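PDB 4UUO: cytosolic malate dehydrogenase from Trichomonas vaginalis, which probably interconverts malate and oxaloacetate with the NAD+/NADH couple. Local coordinates for residues Arg22-Asp27 and Cys58-Val63; Glu2-Leu7 and Val79-Leu84. One frame throughout, in Å; residues are numbered along the deposited sequence.

Interaction 1: residues Arg22-Asp27 and Cys58-Val63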
ATOM      1  N   ARG A  22      -2.803   5.055   0.751  1.00 89.77           N
ATOM      2  CA  ARG A  22      -3.570   5.215  -0.475  1.00 89.90           C
ATOM      3  C   ARG A  22      -4.417   6.483  -0.415  1.00 96.62           C
ATOM      4  O   ARG A  22      -4.446   7.266  -1.364  1.00 98.28           O
ATOM      5  CB  ARG A  22      -4.455   4.002  -0.721  1.00 91.00           C
ATOM      6  CG  ARG A  22      -3.694   2.744  -1.068  1.00 87.66           C
ATOM      7  CD  ARG A  22      -4.602   1.768  -1.787  1.00 84.29           C
ATOM      8  NE  ARG A  22      -4.959   2.258  -3.114  1.00 80.66           N
ATOM      9  CZ  ARG A  22      -5.803   1.647  -3.934  1.00 76.94           C
ATOM     10  NH1 ARG A  22      -6.386   0.519  -3.562  1.00 84.95           N
ATOM     11  NH2 ARG A  22      -6.068   2.166  -5.126  1.00 96.67           N
ATOM     12  N   ILE A  23      -5.100   6.677   0.711  1.00 88.64           N
ATOM     13  CA  ILE A  23      -5.935   7.853   0.915  1.00102.27           C
ATOM     14  C   ILE A  23      -5.084   9.117   0.885  1.00112.94           C
ATOM     15  O   ILE A  23      -5.461  10.127   0.282  1.00118.59           O
ATOM     16  CB  ILE A  23      -6.699   7.767   2.252  1.00100.55           C
ATOM     17  CG1 ILE A  23      -7.690   6.604   2.217  1.00 89.77           C
ATOM     18  CG2 ILE A  23      -7.424   9.074   2.556  1.00 92.37           C
ATOM     19  CD1 ILE A  23      -8.312   6.323   3.549  1.00 92.34           C
ATOM     20  N   ALA A  24      -3.926   9.035   1.532  1.00 96.28           N
ATOM     21  CA  ALA A  24      -3.004  10.156   1.633  1.00101.75           C
ATOM     22  C   ALA A  24      -2.403  10.532   0.279  1.00106.89           C
ATOM     23  O   ALA A  24      -2.142  11.704   0.007  1.00109.08           O
ATOM     24  CB  ALA A  24      -1.903   9.825   2.627  1.00114.78           C
ATOM     25  N   LYS A  25      -2.173   9.531  -0.564  1.00105.35           N
ATOM     26  CA  LYS A  25      -1.654   9.765  -1.905  1.00 98.49           C
ATOM     27  C   LYS A  25      -2.679  10.532  -2.745  1.00100.20           C
ATOM     28  O   LYS A  25      -2.321  11.334  -3.609  1.00107.92           O
ATOM     29  CB  LYS A  25      -1.294   8.436  -2.574  1.00 98.31           C
ATOM     30  CG  LYS A  25      -0.616   8.597  -3.916  1.00116.92           C
ATOM     31  CD  LYS A  25      -0.816   7.373  -4.783  1.00120.92           C
ATOM     32  CE  LYS A  25      -0.468   7.695  -6.228  1.00136.62           C
ATOM     33  NZ  LYS A  25      -1.233   8.880  -6.713  1.00140.39           N
ATOM     34  N   GLY A  26      -3.958  10.279  -2.476  1.00 86.50           N
ATOM     35  CA  GLY A  26      -5.039  10.959  -3.162  1.00 94.06           C
ATOM     36  C   GLY A  26      -5.873  10.006  -3.993  1.00 96.76           C
ATOM     37  O   GLY A  26      -6.566  10.423  -4.925  1.00 94.43           O
ATOM     38  N   ASP A  27      -5.810   8.722  -3.648  1.00 88.83           N
ATOM     39  CA  ASP A  27      -6.486   7.680  -4.420  1.00100.76           C
ATOM     40  C   ASP A  27      -8.001   7.704  -4.237  1.00 97.11           C
ATOM     41  O   ASP A  27      -8.749   7.283  -5.126  1.00 92.93           O
ATOM     42  CB  ASP A  27      -5.946   6.296  -4.036  1.00104.92           C
ATOM     43  CG  ASP A  27      -4.559   6.033  -4.593  1.00110.95           C
ATOM     44  OD1 ASP A  27      -3.920   6.985  -5.091  1.00121.51           O
ATOM     45  OD2 ASP A  27      -4.112   4.868  -4.539  1.00119.60           O
ATOM     46  N   CYS A  58       6.865  10.010   3.192  1.00 82.51           N
ATOM     47  CA  CYS A  58       6.325   9.790   1.854  1.00 74.07           C
ATOM     48  C   CYS A  58       6.258  11.075   1.038  1.00 93.27           C
ATOM     49  O   CYS A  58       6.331  11.038  -0.194  1.00 94.03           O
ATOM     50  CB  CYS A  58       4.940   9.170   1.938  1.00 71.86           C
ATOM     51  SG  CYS A  58       4.960   7.475   2.488  1.00 97.46           S
ATOM     52  N   ALA A  59       6.105  12.199   1.739  1.00105.71           N
ATOM     53  CA  ALA A  59       6.089  13.532   1.136  1.00 93.15           C
ATOM     54  C   ALA A  59       4.949  13.688   0.135  1.00 98.65           C
ATOM     55  O   ALA A  59       5.147  14.145  -0.992  1.00 98.28           O
ATOM     56  CB  ALA A  59       7.425  13.832   0.476  1.00 87.69           C
ATOM     57  N   PHE A  60       3.752  13.302   0.561  1.00105.96           N
ATOM     58  CA  PHE A  60       2.556  13.455  -0.252  1.00108.69           C
ATOM     59  C   PHE A  60       2.032  14.883  -0.199  1.00118.96           C
ATOM     60  O   PHE A  60       1.653  15.364   0.867  1.00126.92           O
ATOM     61  CB  PHE A  60       1.474  12.488   0.218  1.00104.75           C
ATOM     62  CG  PHE A  60       1.770  11.057  -0.094  1.00106.43           C
ATOM     63  CD1 PHE A  60       2.274  10.699  -1.330  1.00111.00           C
ATOM     64  CD2 PHE A  60       1.549  10.069   0.847  1.00109.38           C
ATOM     65  CE1 PHE A  60       2.547   9.381  -1.629  1.00102.74           C
ATOM     66  CE2 PHE A  60       1.818   8.749   0.553  1.00113.27           C
ATOM     67  CZ  PHE A  60       2.323   8.407  -0.688  1.00106.24           C
ATOM     68  N   PRO A  61       2.010  15.570  -1.352  1.00113.59           N
ATOM     69  CA  PRO A  61       1.448  16.924  -1.381  1.00107.18           C
ATOM     70  C   PRO A  61      -0.049  16.919  -1.081  1.00100.86           C
ATOM     71  O   PRO A  61      -0.569  17.891  -0.541  1.00 96.74           O
ATOM     72  CB  PRO A  61       1.727  17.392  -2.816  1.00 98.71           C
ATOM     73  CG  PRO A  61       1.913  16.142  -3.601  1.00 95.35           C
ATOM     74  CD  PRO A  61       2.541  15.160  -2.663  1.00 99.14           C
ATOM     75  N   ASN A  62      -0.717  15.815  -1.403  1.00102.23           N
ATOM     76  CA  ASN A  62      -2.158  15.686  -1.214  0.59106.86           C
ATOM     77  C   ASN A  62      -2.577  15.709   0.258  1.00111.41           C
ATOM     78  O   ASN A  62      -3.754  15.876   0.577  1.00129.91           O
ATOM     79  CB  ASN A  62      -2.653  14.395  -1.877  0.59103.04           C
ATOM     80  CG  ASN A  62      -4.161  14.252  -1.831  0.59100.62           C
ATOM     81  OD1 ASN A  62      -4.710  13.652  -0.907  0.59 79.38           O
ATOM     82  ND2 ASN A  62      -4.839  14.807  -2.831  0.59112.70           N
ATOM     83  N   VAL A  63      -1.614  15.534   1.158  1.00 97.46           N
ATOM     84  CA  VAL A  63      -1.923  15.498   2.590  1.00 99.33           C
ATOM     85  C   VAL A  63      -1.913  16.886   3.235  1.00100.63           C
ATOM     86  O   VAL A  63      -0.853  17.473   3.472  1.00104.75           O
ATOM     87  CB  VAL A  63      -0.943  14.588   3.359  1.00 93.89           C
ATOM     88  CG1 VAL A  63      -1.266  14.594   4.849  1.00 76.19           C
ATOM     89  CG2 VAL A  63      -0.997  13.175   2.813  1.00 82.29           C
TER
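F60 lays one face of its ring over the backbone of K25 in a CH-pi contact: K25 CA stands 4.0 Å from the ring centroid, 7° off the normal. K25 CB lies near F60 CE1 and CZ, and K25 CG is 4.0 Å from F60 CE1, with the lysine chain and the ring crossing obliquely. C58 CB sits over the opposite face, offset toward the rim, and the ring is thus held between its own segment and the helix end. F60 CD2 also meets A24 CB at 3.9 Å.

From F60 to V63 the chain makes a type I beta turn, in the loop that leads from helix 45-58 into strand 63-69 of the Rossmann NAD-binding domain. The turn faces the C-terminal end of helix 14-25, which closes in a Schellman motif: G26, at phi 116°, is its C' residue, and the paired bonds are D27 N to R22 O and a weak one from G26 N to I23 O. G26 N is also a second donor to R22 O, reaching it from the face opposite D27 N. R22 NE bonds D27 OD2 at 3.1 Å, through the anti lone pair and in the guanidinium plane; R22 NH1 bonds N245 OD1 of the same chain, and K25 makes a long ion pair with D27.

N62 points into this helix end, its CB 3.3 Å from A24 O and close to K25 O as well. Its amide is deposited in two conformers and its exact placement beside G26 CA is doubtful; in the one described, ND2 bonds R32 O. V63 CG2 touches A24 CB at 3.5 Å. L55 of helix 45-58 packs on A24 and F60, while N245 of the second subunit packs on F60.

Interaction 2: residues Glu2-Leu7 and Val79-Leu84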
ATOM      1  N   GLU A   2     -11.961  23.332   2.876  1.00124.03           N
ATOM      2  CA  GLU A   2     -12.213  22.418   1.766  1.00120.03           C
ATOM      3  C   GLU A   2     -11.445  21.073   1.778  1.00125.00           C
ATOM      4  O   GLU A   2     -11.851  20.148   1.071  1.00110.98           O
ATOM      5  CB  GLU A   2     -11.930  23.129   0.440  1.00115.41           C
ATOM      6  CG  GLU A   2     -10.463  23.207   0.072  1.00121.87           C
ATOM      7  CD  GLU A   2     -10.250  23.775  -1.315  1.00141.09           C
ATOM      8  OE1 GLU A   2     -11.252  24.162  -1.956  1.00141.54           O
ATOM      9  OE2 GLU A   2      -9.086  23.836  -1.764  1.00140.35           O
ATOM     10  N   PRO A   3     -10.335  20.947   2.543  1.00128.10           N
ATOM     11  CA  PRO A   3      -9.791  19.581   2.551  1.00116.64           C
ATOM     12  C   PRO A   3     -10.707  18.613   3.295  1.00121.05           C
ATOM     13  O   PRO A   3     -11.383  19.015   4.246  1.00137.05           O
ATOM     14  CB  PRO A   3      -8.448  19.735   3.274  1.00105.18           C
ATOM     15  CG  PRO A   3      -8.602  20.967   4.092  1.00109.40           C
ATOM     16  CD  PRO A   3      -9.442  21.880   3.254  1.00123.71           C
ATOM     17  N   ILE A   4     -10.736  17.357   2.865  1.00 94.15           N
ATOM     18  CA  ILE A   4     -11.668  16.396   3.438  1.00101.20           C
ATOM     19  C   ILE A   4     -11.059  15.615   4.611  1.00103.58           C
ATOM     20  O   ILE A   4      -9.915  15.146   4.555  1.00 78.25           O
ATOM     21  CB  ILE A   4     -12.186  15.408   2.363  1.00107.62           C
ATOM     22  CG1 ILE A   4     -13.089  14.343   3.002  1.00103.22           C
ATOM     23  CG2 ILE A   4     -11.030  14.787   1.586  1.00103.29           C
ATOM     24  CD1 ILE A   4     -13.661  13.351   2.027  1.00103.65           C
ATOM     25  N   HIS A   5     -11.843  15.491   5.678  1.00 95.38           N
ATOM     26  CA  HIS A   5     -11.399  14.832   6.895  1.00 91.22           C
ATOM     27  C   HIS A   5     -11.838  13.380   6.913  1.00 96.34           C
ATOM     28  O   HIS A   5     -13.032  13.070   6.984  1.00100.37           O
ATOM     29  CB  HIS A   5     -11.918  15.590   8.118  1.00 92.28           C
ATOM     30  CG  HIS A   5     -11.306  16.947   8.270  1.00 99.33           C
ATOM     31  ND1 HIS A   5     -10.341  17.228   9.217  1.00104.74           N
ATOM     32  CD2 HIS A   5     -11.485  18.091   7.570  1.00 96.60           C
ATOM     33  CE1 HIS A   5      -9.972  18.490   9.107  1.00 98.10           C
ATOM     34  NE2 HIS A   5     -10.650  19.038   8.112  1.00 95.39           N
ATOM     35  N   ILE A   6     -10.850  12.495   6.839  1.00 99.00           N
ATOM     36  CA  ILE A   6     -11.088  11.068   6.690  1.00 89.43           C
ATOM     37  C   ILE A   6     -10.490  10.302   7.859  1.00 89.48           C
ATOM     38  O   ILE A   6      -9.296  10.406   8.138  1.00 99.60           O
ATOM     39  CB  ILE A   6     -10.498  10.551   5.365  1.00 84.84           C
ATOM     40  CG1 ILE A   6     -11.181  11.252   4.184  1.00 77.40           C
ATOM     41  CG2 ILE A   6     -10.630   9.034   5.275  1.00 83.89           C
ATOM     42  CD1 ILE A   6     -10.498  11.053   2.857  1.00 71.55           C
ATOM     43  N   LEU A   7     -11.335   9.536   8.543  1.00 92.20           N
ATOM     44  CA  LEU A   7     -10.924   8.809   9.736  1.00 85.45           C
ATOM     45  C   LEU A   7     -10.652   7.334   9.464  1.00 88.07           C
ATOM     46  O   LEU A   7     -11.426   6.657   8.786  1.00 83.85           O
ATOM     47  CB  LEU A   7     -11.992   8.936  10.826  1.00 95.05           C
ATOM     48  CG  LEU A   7     -11.820   8.007  12.033  1.00 89.52           C
ATOM     49  CD1 LEU A   7     -10.709   8.492  12.960  1.00 73.79           C
ATOM     50  CD2 LEU A   7     -13.129   7.843  12.781  1.00 72.39           C
ATOM     51  N   VAL A  79     -15.195  14.823  10.715  1.00100.81           N
ATOM     52  CA  VAL A  79     -14.827  13.927   9.618  1.00109.85           C
ATOM     53  C   VAL A  79     -15.979  13.729   8.629  1.00109.09           C
ATOM     54  O   VAL A  79     -17.154  13.779   8.997  1.00 98.72           O
ATOM     55  CB  VAL A  79     -14.346  12.535  10.133  1.00 96.48           C
ATOM     56  CG1 VAL A  79     -13.080  12.677  10.976  1.00 70.68           C
ATOM     57  CG2 VAL A  79     -15.441  11.827  10.908  1.00105.30           C
ATOM     58  N   ASP A  80     -15.624  13.517   7.364  1.00107.03           N
ATOM     59  CA  ASP A  80     -16.606  13.307   6.308  1.00 93.95           C
ATOM     60  C   ASP A  80     -16.716  11.827   5.957  1.00 97.98           C
ATOM     61  O   ASP A  80     -17.731  11.381   5.423  1.00 98.43           O
ATOM     62  CB  ASP A  80     -16.234  14.113   5.061  1.00100.55           C
ATOM     63  CG  ASP A  80     -16.167  15.607   5.325  1.00103.61           C
ATOM     64  OD1 ASP A  80     -15.090  16.092   5.729  1.00 99.77           O
ATOM     65  OD2 ASP A  80     -17.191  16.295   5.124  1.00122.83           O
ATOM     66  N   VAL A  81     -15.656  11.077   6.248  1.00 97.87           N
ATOM     67  CA  VAL A  81     -15.608   9.644   5.969  1.00 87.24           C
ATOM     68  C   VAL A  81     -14.977   8.907   7.142  1.00 91.74           C
ATOM     69  O   VAL A  81     -13.924   9.308   7.643  1.00100.40           O
ATOM     70  CB  VAL A  81     -14.801   9.330   4.683  1.00 95.37           C
ATOM     71  CG1 VAL A  81     -14.613   7.821   4.512  1.00 87.64           C
ATOM     72  CG2 VAL A  81     -15.472   9.935   3.454  1.00 86.84           C
ATOM     73  N   ALA A  82     -15.620   7.832   7.585  1.00 85.82           N
ATOM     74  CA  ALA A  82     -15.074   7.026   8.668  1.00 79.70           C
ATOM     75  C   ALA A  82     -14.882   5.582   8.227  1.00 93.63           C
ATOM     76  O   ALA A  82     -15.841   4.892   7.871  1.00 91.34           O
ATOM     77  CB  ALA A  82     -15.975   7.089   9.889  1.00 79.68           C
ATOM     78  N   PHE A  83     -13.631   5.137   8.240  1.00 90.45           N
ATOM     79  CA  PHE A  83     -13.322   3.737   8.027  1.00 79.36           C
ATOM     80  C   PHE A  83     -13.188   3.065   9.384  1.00 88.17           C
ATOM     81  O   PHE A  83     -12.129   3.111  10.012  1.00 87.78           O
ATOM     82  CB  PHE A  83     -12.037   3.572   7.215  1.00 85.96           C
ATOM     83  CG  PHE A  83     -12.146   4.048   5.794  1.00 92.24           C
ATOM     84  CD1 PHE A  83     -12.744   3.250   4.829  1.00 82.17           C
ATOM     85  CD2 PHE A  83     -11.644   5.289   5.417  1.00103.03           C
ATOM     86  CE1 PHE A  83     -12.835   3.677   3.515  1.00 82.22           C
ATOM     87  CE2 PHE A  83     -11.736   5.724   4.100  1.00100.14           C
ATOM     88  CZ  PHE A  83     -12.336   4.916   3.150  1.00 89.73           C
ATOM     89  N   LEU A  84     -14.274   2.463   9.848  1.00 86.02           N
ATOM     90  CA  LEU A  84     -14.240   1.758  11.119  1.00 93.39           C
ATOM     91  C   LEU A  84     -13.562   0.392  10.937  1.00 94.14           C
ATOM     92  O   LEU A  84     -14.217  -0.650  10.811  1.00 80.29           O
ATOM     93  CB  LEU A  84     -15.651   1.610  11.693  1.00 90.32           C
ATOM     94  CG  LEU A  84     -16.421   2.914  11.948  1.00 89.36           C
ATOM     95  CD1 LEU A  84     -17.725   2.642  12.708  1.00 75.13           C
ATOM     96  CD2 LEU A  84     -15.560   3.944  12.686  1.00 78.98           C
TER
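L7 and V81 are joined by an almost straight hydrogen bond, L7 N to V81 O at 2.8 Å. L7 O in turn takes F83 N at 2.7 Å. One step back, H5 O accepts D80 N at 2.7 Å, and V81 N adds a weak second bond to the same oxygen. The polar side chain of D80 closes the series: its OD1 takes a weak bond from H5 N, and has a further, long ion pair with K119. The H5 ring turns away and bonds H37 NE2 through ND1.

This parallel ladder joins strands 4-8 and 81-84, the two central neighbours of the six-stranded Rossmann sheet, where the strand order across the sheet, 3-2-1-4-5-6, passes from one half to the other.

Apolar contacts lie on both faces of the sheet. On one, I6 lies beside V81 and F83, all pointing the same way; I6 CG2 meets the edge of the F83 ring in its plane, 3.7 Å from CE2. I4 CG1, anti to the backbone N (chi1 176°), reaches D80 CB at 3.8 Å, while its CD1 meets V81 CG2. On the face of L7 and A82, L7 CB touches V79 CG1 at 3.9 Å and L7 CD2 approaches A82 CB.

In the fold
Both interactions belong to the NAD-binding domain, and along the chain interaction 1 is nested inside the loop closed by interaction 2. Interaction 2 is buried in the middle of the sheet and rests on main-chain hydrogen bonds with apolar packing on either face. Interaction 1 is partly buried and lies farther out, where a helix end meets a loop; no hydrogen bond crosses it, and ring-to-backbone and small apolar contacts do the work beside the second subunit. Strand 4-8 runs on to helix 14-25, and I23 bridges the two contacts: its CD1 packs on F83 CE2 at 3.5 Å and its CG2 on I6 CD1.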